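Local coordinates for protein NAD-dependent dehydrogenase (Rhizobium meliloti, PDB 4Z0P) that probably reduces glyoxylate and hydroxypyruvate with NADPH as hydride donor, as a member of the D-isomer specific 2-hydroxyacid dehydrogenases, at residues L99-L112 with V150-F164. Numbering follows the deposited sequence.
Sequences LTTRMSEWVMMQCL and VLGQDAARKLAAMGF. With NDP (NADPH dihydro-nicotinamide-adenine-dinucleotide phosphate), chain H.
At the pyrophosphate side of the NADPH pocket, T100, M103 and S104 of helix 97-115 pack on V150, L151 and D154 of helix 150-161, the two segment axes crossing at -51° with 8.9 Å between them. V150 N donates to NDP O2A and L151 N to NDP O1N, both nearly straight, so the helix start meets both phosphates. L151 divides its branches, CD1 lying against the nicotinamide ring and CD2 3.7 Å from T100 CA, while M103 CE reaches NDP C3N at 3.5 Å.

The polar centre is D154, whose CG, anti to the backbone N, carries the carboxylate across to S104. S104 OG donates to D154 OD2 at 2.7 Å, on the anti side and 22° out of the carboxylate plane; K158 NZ takes the syn lone pair of the same oxygen at 2.8 Å, and R157 NH2 bridges to OD1. A water links S104 OG to L151 O. Replacing D154 by an alanine removes the carboxylate and is likely to leave the S104 hydroxyl without its acceptor and K158 and R157 without this counter-charge.

Further along, contact becomes apolar. M108, bent at chi2 and chi3, brings CE to 3.4 Å from M162 CG, a tight fit. C111 SG stands 5.2 Å from the F164 ring centroid, 16° off its normal. Turned away from this contact, E105 forms a salt bridge with R116 of the second subunit. G163, at positive phi, closes the second helix in a Schellman motif, and the glycine-rich strand-turn-helix at its other end is consistent with a Rossmann dinucleotide-binding fold.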
ATOM      1  N   LEU A  99      -7.018  13.817  -7.920  1.00 19.91           N
ATOM      2  CA  LEU A  99      -6.158  14.260  -6.815  1.00 18.70           C
ATOM      3  C   LEU A  99      -6.402  13.411  -5.566  1.00 20.62           C
ATOM      4  O   LEU A  99      -5.474  12.915  -4.901  1.00 19.92           O
ATOM      5  CB  LEU A  99      -6.401  15.754  -6.535  1.00 19.35           C
ATOM      6  CG  LEU A  99      -5.379  16.419  -5.619  1.00 23.63           C
ATOM      7  CD1 LEU A  99      -4.031  16.567  -6.267  1.00 31.34           C
ATOM      8  CD2 LEU A  99      -5.902  17.814  -5.273  1.00 27.17           C
ATOM      9  N   THR A 100      -7.675  13.188  -5.271  1.00 19.82           N
ATOM     10  CA  THR A 100      -8.055  12.416  -4.106  1.00 17.10           C
ATOM     11  C   THR A 100      -7.531  11.001  -4.163  1.00 19.16           C
ATOM     12  O   THR A 100      -7.000  10.481  -3.165  1.00 21.33           O
ATOM     13  CB  THR A 100      -9.584  12.402  -3.975  1.00 21.64           C
ATOM     14  OG1 THR A 100     -10.050  13.758  -3.954  1.00 20.75           O
ATOM     15  CG2 THR A 100     -10.019  11.719  -2.709  1.00 25.48           C
ATOM     16  N   THR A 101      -7.691  10.361  -5.319  1.00 18.48           N
ATOM     17  CA  THR A 101      -7.283   8.958  -5.441  1.00 18.48           C
ATOM     18  C   THR A 101      -5.765   8.814  -5.298  1.00 20.35           C
ATOM     19  O   THR A 101      -5.274   7.847  -4.703  1.00 19.59           O
ATOM     20  CB  THR A 101      -7.863   8.298  -6.706  1.00 22.25           C
ATOM     21  OG1 THR A 101      -7.934   6.889  -6.505  1.00 20.88           O
ATOM     22  CG2 THR A 101      -7.079   8.609  -7.973  1.00 23.43           C
ATOM     23  N   ARG A 102      -5.039   9.807  -5.788  1.00 19.47           N
ATOM     24  CA  ARG A 102      -3.573   9.831  -5.692  1.00 19.54           C
ATOM     25  C   ARG A 102      -3.100   9.985  -4.248  1.00 18.84           C
ATOM     26  O   ARG A 102      -2.168   9.281  -3.802  1.00 19.07           O
ATOM     27  CB  ARG A 102      -3.011  10.915  -6.593  1.00 19.49           C
ATOM     28  CG  ARG A 102      -3.073  10.619  -8.077  1.00 19.99           C
ATOM     29  CD  ARG A 102      -2.835  11.872  -8.903  1.00 20.47           C
ATOM     30  NE  ARG A 102      -2.799  11.586 -10.344  1.00 21.47           N
ATOM     31  CZ  ARG A 102      -1.702  11.250 -11.034  1.00 21.24           C
ATOM     32  NH1 ARG A 102      -0.518  11.227 -10.449  1.00 23.23           N
ATOM     33  NH2 ARG A 102      -1.795  10.991 -12.340  1.00 22.30           N
ATOM     34  N   MET A 103      -3.734  10.893  -3.499  1.00 18.00           N
ATOM     35  CA  MET A 103      -3.375  11.047  -2.088  1.00 19.50           C
ATOM     36  C   MET A 103      -3.605   9.740  -1.332  1.00 18.64           C
ATOM     37  O   MET A 103      -2.751   9.315  -0.540  1.00 19.14           O
ATOM     38  CB  MET A 103      -4.136  12.183  -1.425  1.00 18.15           C
ATOM     39  CG  MET A 103      -3.783  12.381   0.036  1.00 17.32           C
ATOM     40  SD  MET A 103      -2.034  12.721   0.329  1.00 20.05           S
ATOM     41  CE  MET A 103      -1.966  14.485   0.004  1.00 20.19           C
ATOM     42  N   SER A 104      -4.748   9.098  -1.576  1.00 18.24           N
ATOM     43  CA  SER A 104      -5.050   7.874  -0.878  1.00 17.94           C
ATOM     44  C   SER A 104      -4.066   6.769  -1.183  1.00 19.59           C
ATOM     45  O   SER A 104      -3.738   5.984  -0.298  1.00 18.82           O
ATOM     46  CB  SER A 104      -6.479   7.446  -1.137  1.00 18.66           C
ATOM     47  OG  SER A 104      -7.357   8.378  -0.486  1.00 20.32           O
ATOM     48  N   GLU A 105      -3.559   6.726  -2.412  1.00 18.28           N
ATOM     49  CA  GLU A 105      -2.463   5.811  -2.742  1.00 17.44           C
ATOM     50  C   GLU A 105      -1.258   6.046  -1.848  1.00 19.67           C
ATOM     51  O   GLU A 105      -0.675   5.114  -1.311  1.00 18.37           O
ATOM     52  CB  GLU A 105      -1.984   5.989  -4.174  1.00 18.39           C
ATOM     53  CG  GLU A 105      -2.970   5.601  -5.263  1.00 18.87           C
ATOM     54  CD  GLU A 105      -2.549   6.110  -6.641  1.00 20.53           C
ATOM     55  OE1 GLU A 105      -1.440   6.674  -6.757  1.00 20.47           O
ATOM     56  OE2 GLU A 105      -3.361   6.002  -7.586  1.00 20.65           O
ATOM     57  N   TRP A 106      -0.856   7.303  -1.726  1.00 18.48           N
ATOM     58  CA  TRP A 106       0.348   7.616  -0.966  1.00 18.48           C
ATOM     59  C   TRP A 106       0.148   7.298   0.526  1.00 17.25           C
ATOM     60  O   TRP A 106       1.031   6.720   1.165  1.00 17.20           O
ATOM     61  CB  TRP A 106       0.745   9.090  -1.176  1.00 19.70           C
ATOM     62  CG  TRP A 106       2.041   9.485  -0.484  1.00 17.33           C
ATOM     63  CD1 TRP A 106       3.287   9.510  -1.030  1.00 19.28           C
ATOM     64  CD2 TRP A 106       2.191   9.927   0.878  1.00 16.61           C
ATOM     65  NE1 TRP A 106       4.210   9.951  -0.093  1.00 19.14           N
ATOM     66  CE2 TRP A 106       3.563  10.200   1.086  1.00 18.47           C
ATOM     67  CE3 TRP A 106       1.303  10.138   1.928  1.00 16.86           C
ATOM     68  CZ2 TRP A 106       4.062  10.666   2.326  1.00 19.43           C
ATOM     69  CZ3 TRP A 106       1.782  10.608   3.148  1.00 17.72           C
ATOM     70  CH2 TRP A 106       3.163  10.870   3.328  1.00 18.23           C
ATOM     71  N   VAL A 107      -1.007   7.659   1.073  1.00 18.07           N
ATOM     72  CA  VAL A 107      -1.301   7.397   2.486  1.00 18.26           C
ATOM     73  C   VAL A 107      -1.320   5.884   2.748  1.00 19.83           C
ATOM     74  O   VAL A 107      -0.716   5.404   3.696  1.00 18.18           O
ATOM     75  CB  VAL A 107      -2.623   8.063   2.937  1.00 16.62           C
ATOM     76  CG1 VAL A 107      -2.997   7.653   4.356  1.00 18.60           C
ATOM     77  CG2 VAL A 107      -2.504   9.580   2.852  1.00 19.16           C
ATOM     78  N   MET A 108      -2.004   5.147   1.889  1.00 16.90           N
ATOM     79  CA  MET A 108      -2.050   3.686   2.014  1.00 16.62           C
ATOM     80  C   MET A 108      -0.647   3.115   1.946  1.00 18.79           C
ATOM     81  O   MET A 108      -0.295   2.233   2.746  1.00 18.14           O
ATOM     82  CB  MET A 108      -2.898   3.096   0.886  1.00 18.48           C
ATOM     83  CG  MET A 108      -3.017   1.564   0.904  1.00 19.50           C
ATOM     84  SD  MET A 108      -3.873   0.928   2.374  1.00 21.17           S
ATOM     85  CE  MET A 108      -5.513   1.583   2.042  1.00 21.87           C
ATOM     86  N   MET A 109       0.167   3.603   1.008  1.00 17.17           N
ATOM     87  CA  MET A 109       1.540   3.086   0.896  1.00 18.05           C
ATOM     88  C   MET A 109       2.315   3.299   2.192  1.00 17.83           C
ATOM     89  O   MET A 109       3.008   2.390   2.657  1.00 17.52           O
ATOM     90  CB  MET A 109       2.280   3.711  -0.268  1.00 17.57           C
ATOM     91  CG  MET A 109       3.629   3.068  -0.495  1.00 19.43           C
ATOM     92  SD  MET A 109       4.400   3.640  -2.036  1.00 25.69           S
ATOM     93  CE  MET A 109       4.714   5.278  -1.576  1.00 21.74           C
ATOM     94  N   GLN A 110       2.207   4.494   2.779  1.00 17.97           N
ATOM     95  CA  GLN A 110       2.969   4.743   4.009  1.00 16.35           C
ATOM     96  C   GLN A 110       2.478   3.855   5.141  1.00 17.13           C
ATOM     97  O   GLN A 110       3.273   3.312   5.909  1.00 18.37           O
ATOM     98  CB  GLN A 110       2.851   6.186   4.480  1.00 18.43           C
ATOM     99  CG  GLN A 110       3.204   7.239   3.454  1.00 20.05           C
ATOM    100  CD  GLN A 110       4.422   6.917   2.638  1.00 21.14           C
ATOM    101  OE1 GLN A 110       5.484   6.575   3.173  1.00 20.12           O
ATOM    102  NE2 GLN A 110       4.287   7.020   1.317  1.00 22.68           N
ATOM    103  N   CYS A 111       1.161   3.747   5.292  1.00 16.87           N
ATOM    104  CA  CYS A 111       0.640   2.909   6.384  1.00 18.16           C
ATOM    105  C   CYS A 111       1.093   1.441   6.208  1.00 19.01           C
ATOM    106  O   CYS A 111       1.399   0.773   7.193  1.00 18.40           O
ATOM    107  CB  CYS A 111      -0.881   3.012   6.492  1.00 17.84           C
ATOM    108  SG  CYS A 111      -1.395   4.668   7.073  1.00 19.81           S
ATOM    109  N   LEU A 112       1.121   0.935   4.973  1.00 17.22           N
ATOM    110  CA  LEU A 112       1.601  -0.418   4.734  1.00 17.29           C
ATOM    111  C   LEU A 112       3.099  -0.571   4.939  1.00 19.32           C
ATOM    112  O   LEU A 112       3.542  -1.575   5.557  1.00 19.40           O
ATOM    113  CB  LEU A 112       1.172  -0.922   3.362  1.00 17.01           C
ATOM    114  CG  LEU A 112      -0.328  -1.130   3.181  1.00 18.78           C
ATOM    115  CD1 LEU A 112      -0.662  -1.417   1.719  1.00 20.26           C
ATOM    116  CD2 LEU A 112      -0.890  -2.207   4.096  1.00 22.00           C
ATOM    117  N   VAL A 150     -11.823  16.509   2.097  1.00 20.28           N
ATOM    118  CA  VAL A 150     -11.876  15.687   0.887  1.00 21.58           C
ATOM    119  C   VAL A 150     -10.840  14.565   0.964  1.00 22.33           C
ATOM    120  O   VAL A 150     -11.158  13.378   0.752  1.00 22.65           O
ATOM    121  CB  VAL A 150     -11.666  16.546  -0.378  1.00 21.21           C
ATOM    122  CG1 VAL A 150     -11.570  15.682  -1.627  1.00 22.49           C
ATOM    123  CG2 VAL A 150     -12.835  17.512  -0.552  1.00 24.92           C
ATOM    124  N   LEU A 151      -9.603  14.920   1.306  1.00 19.03           N
ATOM    125  CA  LEU A 151      -8.511  13.933   1.287  1.00 20.35           C
ATOM    126  C   LEU A 151      -8.566  13.013   2.497  1.00 19.76           C
ATOM    127  O   LEU A 151      -8.467  11.783   2.363  1.00 20.98           O
ATOM    128  CB  LEU A 151      -7.158  14.648   1.157  1.00 19.61           C
ATOM    129  CG  LEU A 151      -6.998  15.496  -0.102  1.00 21.26           C
ATOM    130  CD1 LEU A 151      -5.610  16.147  -0.180  1.00 21.46           C
ATOM    131  CD2 LEU A 151      -7.319  14.740  -1.382  1.00 21.25           C
ATOM    132  N   GLY A 152      -8.761  13.587   3.678  1.00 19.34           N
ATOM    133  CA  GLY A 152      -8.848  12.789   4.897  1.00 22.51           C
ATOM    134  C   GLY A 152      -9.957  11.752   4.876  1.00 21.37           C
ATOM    135  O   GLY A 152      -9.758  10.595   5.281  1.00 20.76           O
ATOM    136  N   GLN A 153     -11.120  12.139   4.370  1.00 20.94           N
ATOM    137  CA  GLN A 153     -12.236  11.175   4.328  1.00 22.17           C
ATOM    138  C   GLN A 153     -11.973   9.999   3.385  1.00 24.16           C
ATOM    139  O   GLN A 153     -12.257   8.842   3.716  1.00 22.24           O
ATOM    140  CB  GLN A 153     -13.552  11.831   3.989  1.00 23.76           C
ATOM    141  CG  GLN A 153     -13.980  12.798   5.073  1.00 26.43           C
ATOM    142  CD  GLN A 153     -15.318  13.412   4.773  1.00 50.17           C
ATOM    143  OE1 GLN A 153     -16.189  12.748   4.232  1.00 37.62           O
ATOM    144  NE2 GLN A 153     -15.490  14.676   5.122  1.00 39.29           N
ATOM    145  N   ASP A 154     -11.451  10.284   2.202  1.00 21.47           N
ATOM    146  CA  ASP A 154     -11.183   9.232   1.245  1.00 21.64           C
ATOM    147  C   ASP A 154     -10.115   8.289   1.777  1.00 21.62           C
ATOM    148  O   ASP A 154     -10.262   7.067   1.660  1.00 20.99           O
ATOM    149  CB  ASP A 154     -10.768   9.796  -0.125  1.00 20.41           C
ATOM    150  CG  ASP A 154     -10.780   8.740  -1.204  1.00 23.36           C
ATOM    151  OD1 ASP A 154     -11.896   8.317  -1.529  1.00 23.69           O
ATOM    152  OD2 ASP A 154      -9.712   8.332  -1.737  1.00 22.08           O
ATOM    153  N   ALA A 155      -9.038   8.841   2.350  1.00 19.55           N
ATOM    154  CA  ALA A 155      -7.982   8.017   2.917  1.00 20.74           C
ATOM    155  C   ALA A 155      -8.533   7.161   4.064  1.00 23.76           C
ATOM    156  O   ALA A 155      -8.218   5.966   4.148  1.00 21.80           O
ATOM    157  CB  ALA A 155      -6.809   8.866   3.384  1.00 20.08           C
ATOM    158  N   ALA A 156      -9.353   7.752   4.932  1.00 19.84           N
ATOM    159  CA  ALA A 156      -9.930   6.987   6.064  1.00 21.78           C
ATOM    160  C   ALA A 156     -10.729   5.779   5.565  1.00 21.17           C
ATOM    161  O   ALA A 156     -10.585   4.672   6.091  1.00 22.68           O
ATOM    162  CB  ALA A 156     -10.828   7.879   6.908  1.00 24.32           C
ATOM    163  N   ARG A 157     -11.588   6.000   4.564  1.00 22.15           N
ATOM    164  CA  ARG A 157     -12.447   4.920   4.065  1.00 22.36           C
ATOM    165  C   ARG A 157     -11.598   3.807   3.465  1.00 23.37           C
ATOM    166  O   ARG A 157     -11.844   2.613   3.702  1.00 22.44           O
ATOM    167  CB  ARG A 157     -13.450   5.429   3.039  1.00 25.42           C
ATOM    168  CG  ARG A 157     -14.538   6.349   3.573  1.00 35.26           C
ATOM    169  CD  ARG A 157     -15.529   6.748   2.463  1.00 42.72           C
ATOM    170  NE  ARG A 157     -14.908   7.469   1.317  1.00 59.49           N
ATOM    171  CZ  ARG A 157     -14.914   8.798   1.113  1.00 94.72           C
ATOM    172  NH1 ARG A 157     -15.510   9.624   1.961  1.00 52.42           N
ATOM    173  NH2 ARG A 157     -14.315   9.325   0.036  1.00 56.15           N
ATOM    174  N   LYS A 158     -10.589   4.198   2.677  1.00 20.65           N
ATOM    175  CA  LYS A 158      -9.728   3.202   2.050  1.00 21.50           C
ATOM    176  C   LYS A 158      -8.881   2.419   3.036  1.00 21.89           C
ATOM    177  O   LYS A 158      -8.735   1.211   2.899  1.00 19.13           O
ATOM    178  CB  LYS A 158      -8.907   3.832   0.932  1.00 19.46           C
ATOM    179  CG  LYS A 158      -9.783   4.092  -0.288  1.00 20.44           C
ATOM    180  CD  LYS A 158      -9.180   5.002  -1.296  1.00 23.36           C
ATOM    181  CE  LYS A 158      -9.989   5.092  -2.567  1.00 23.79           C
ATOM    182  NZ  LYS A 158      -9.477   6.110  -3.487  1.00 24.80           N
ATOM    183  N   LEU A 159      -8.316   3.104   4.025  1.00 20.08           N
ATOM    184  CA  LEU A 159      -7.567   2.413   5.061  1.00 18.74           C
ATOM    185  C   LEU A 159      -8.442   1.420   5.812  1.00 22.54           C
ATOM    186  O   LEU A 159      -8.018   0.285   6.063  1.00 20.47           O
ATOM    187  CB  LEU A 159      -6.949   3.407   6.024  1.00 19.48           C
ATOM    188  CG  LEU A 159      -5.814   4.220   5.476  1.00 19.81           C
ATOM    189  CD1 LEU A 159      -5.596   5.448   6.362  1.00 19.89           C
ATOM    190  CD2 LEU A 159      -4.529   3.406   5.355  1.00 20.80           C
ATOM    191  N   ALA A 160      -9.658   1.825   6.146  1.00 19.61           N
ATOM    192  CA  ALA A 160     -10.585   0.934   6.860  1.00 21.71           C
ATOM    193  C   ALA A 160     -10.888  -0.308   6.018  1.00 24.29           C
ATOM    194  O   ALA A 160     -10.918  -1.433   6.548  1.00 21.10           O
ATOM    195  CB  ALA A 160     -11.885   1.660   7.228  1.00 25.33           C
ATOM    196  N   ALA A 161     -11.062  -0.120   4.709  1.00 21.52           N
ATOM    197  CA  ALA A 161     -11.357  -1.244   3.811  1.00 20.38           C
ATOM    198  C   ALA A 161     -10.213  -2.241   3.718  1.00 20.98           C
ATOM    199  O   ALA A 161     -10.446  -3.434   3.442  1.00 22.19           O
ATOM    200  CB  ALA A 161     -11.762  -0.755   2.418  1.00 24.04           C
ATOM    201  N   MET A 162      -8.996  -1.778   3.932  1.00 19.48           N
ATOM    202  CA  MET A 162      -7.826  -2.661   3.935  1.00 19.86           C
ATOM    203  C   MET A 162      -7.580  -3.336   5.278  1.00 22.21           C
ATOM    204  O   MET A 162      -6.687  -4.180   5.385  1.00 23.01           O
ATOM    205  CB  MET A 162      -6.586  -1.893   3.493  1.00 20.43           C
ATOM    206  CG  MET A 162      -6.480  -1.712   1.981  1.00 20.13           C
ATOM    207  SD  MET A 162      -6.285  -3.245   1.090  1.00 22.49           S
ATOM    208  CE  MET A 162      -4.712  -3.823   1.748  1.00 23.03           C
ATOM    209  N   GLY A 163      -8.351  -2.958   6.296  1.00 19.65           N
ATOM    210  CA  GLY A 163      -8.356  -3.631   7.594  1.00 22.01           C
ATOM    211  C   GLY A 163      -7.877  -2.787   8.768  1.00 21.56           C
ATOM    212  O   GLY A 163      -8.009  -3.215   9.910  1.00 22.23           O
ATOM    213  N   PHE A 164      -7.295  -1.603   8.527  1.00 19.01           N
ATOM    214  CA  PHE A 164      -6.879  -0.759   9.639  1.00 19.15           C
ATOM    215  C   PHE A 164      -8.064  -0.312  10.481  1.00 22.84           C
ATOM    216  O   PHE A 164      -9.178  -0.138   9.983  1.00 21.40           O
ATOM    217  CB  PHE A 164      -6.142   0.490   9.149  1.00 19.26           C
ATOM    218  CG  PHE A 164      -4.772   0.214   8.578  1.00 20.09           C
ATOM    219  CD1 PHE A 164      -3.686   0.080   9.422  1.00 19.47           C
ATOM    220  CD2 PHE A 164      -4.573   0.121   7.199  1.00 18.64           C
ATOM    221  CE1 PHE A 164      -2.417  -0.185   8.920  1.00 19.76           C
ATOM    222  CE2 PHE A 164      -3.300  -0.139   6.692  1.00 19.23           C
ATOM    223  CZ  PHE A 164      -2.223  -0.285   7.549  1.00 18.96           C
TER
HETATM  224  PA  NDP H 407     -10.336  20.203   2.962  1.00 22.22           P
HETATM  225  O1A NDP H 407     -10.590  21.697   3.078  1.00 23.33           O
HETATM  226  O2A NDP H 407     -11.362  19.383   2.252  1.00 20.98           O
HETATM  227  O5B NDP H 407     -10.187  19.663   4.443  1.00 22.21           O
HETATM  228  C5B NDP H 407      -9.460  20.325   5.457  1.00 22.18           C
HETATM  229  C4B NDP H 407      -9.759  19.644   6.765  1.00 20.95           C
HETATM  230  O4B NDP H 407      -8.890  20.215   7.740  1.00 22.00           O
HETATM  231  C3B NDP H 407     -11.184  19.857   7.272  1.00 26.81           C
HETATM  232  O3B NDP H 407     -11.599  18.655   7.910  1.00 25.11           O
HETATM  233  C2B NDP H 407     -11.024  20.972   8.283  1.00 21.31           C
HETATM  234  O2B NDP H 407     -11.985  20.982   9.320  1.00 25.18           O
HETATM  235  C1B NDP H 407      -9.676  20.614   8.850  1.00 22.35           C
HETATM  236  N9A NDP H 407      -9.095  21.777   9.542  1.00 22.60           N
HETATM  237  C8A NDP H 407      -8.657  22.951   9.045  1.00 23.91           C
HETATM  238  N7A NDP H 407      -8.193  23.772   9.960  1.00 24.20           N
HETATM  239  C5A NDP H 407      -8.342  23.079  11.128  1.00 21.99           C
HETATM  240  C6A NDP H 407      -8.064  23.394  12.473  1.00 27.11           C
HETATM  241  N6A NDP H 407      -7.512  24.571  12.849  1.00 25.74           N
HETATM  242  N1A NDP H 407      -8.340  22.461  13.427  1.00 26.72           N
HETATM  243  C2A NDP H 407      -8.885  21.294  13.051  1.00 29.50           C
HETATM  244  N3A NDP H 407      -9.200  20.892  11.816  1.00 22.91           N
HETATM  245  C4A NDP H 407      -8.889  21.837  10.890  1.00 21.86           C
HETATM  246  O3  NDP H 407      -8.862  20.100   2.309  1.00 20.43           O
HETATM  247  PN  NDP H 407      -8.371  18.800   1.471  1.00 21.03           P
HETATM  248  O1N NDP H 407      -8.687  17.551   2.222  1.00 21.42           O
HETATM  249  O2N NDP H 407      -8.791  18.914   0.049  1.00 19.75           O
HETATM  250  O5D NDP H 407      -6.812  19.123   1.469  1.00 20.48           O
HETATM  251  C5D NDP H 407      -6.110  19.151   2.696  1.00 19.33           C
HETATM  252  C4D NDP H 407      -4.704  19.697   2.499  1.00 20.88           C
HETATM  253  O4D NDP H 407      -3.864  18.710   1.897  1.00 20.78           O
HETATM  254  C3D NDP H 407      -4.556  20.884   1.556  1.00 21.22           C
HETATM  255  O3D NDP H 407      -4.920  22.112   2.218  1.00 21.88           O
HETATM  256  C2D NDP H 407      -3.100  20.873   1.135  1.00 19.17           C
HETATM  257  O2D NDP H 407      -2.310  21.677   2.030  1.00 21.64           O
HETATM  258  C1D NDP H 407      -2.741  19.379   1.345  1.00 19.03           C
HETATM  259  N1N NDP H 407      -2.351  18.710   0.102  1.00 18.19           N
HETATM  260  C2N NDP H 407      -1.070  18.196  -0.061  1.00 19.14           C
HETATM  261  C3N NDP H 407      -0.693  17.552  -1.201  1.00 19.34           C
HETATM  262  C7N NDP H 407       0.626  16.854  -1.349  1.00 19.89           C
HETATM  263  O7N NDP H 407       0.992  16.540  -2.499  1.00 21.15           O
HETATM  264  N7N NDP H 407       1.367  16.610  -0.290  1.00 18.97           N
HETATM  265  C4N NDP H 407      -1.654  17.451  -2.327  1.00 21.07           C
HETATM  266  C5N NDP H 407      -2.990  18.044  -2.074  1.00 19.76           C
HETATM  267  C6N NDP H 407      -3.304  18.607  -0.923  1.00 19.04           C
HETATM  268  P2B NDP H 407     -13.498  21.463   9.050  1.00 37.25           P
HETATM  269  O1X NDP H 407     -14.098  20.337   8.248  1.00 63.70           O
HETATM  270  O2X NDP H 407     -14.049  21.553  10.461  1.00 36.38           O
HETATM  271  O3X NDP H 407     -13.422  22.756   8.328  1.00 31.15           O
HETATM  272  O   HOH W   1      -6.706   5.406  -4.038  1.00 21.36           O
HETATM  273  O   HOH W   2     -10.338   5.384  -6.265  1.00 53.26           O
HETATM  274  O   HOH W   3      -6.749  10.984   0.352  1.00 25.26           O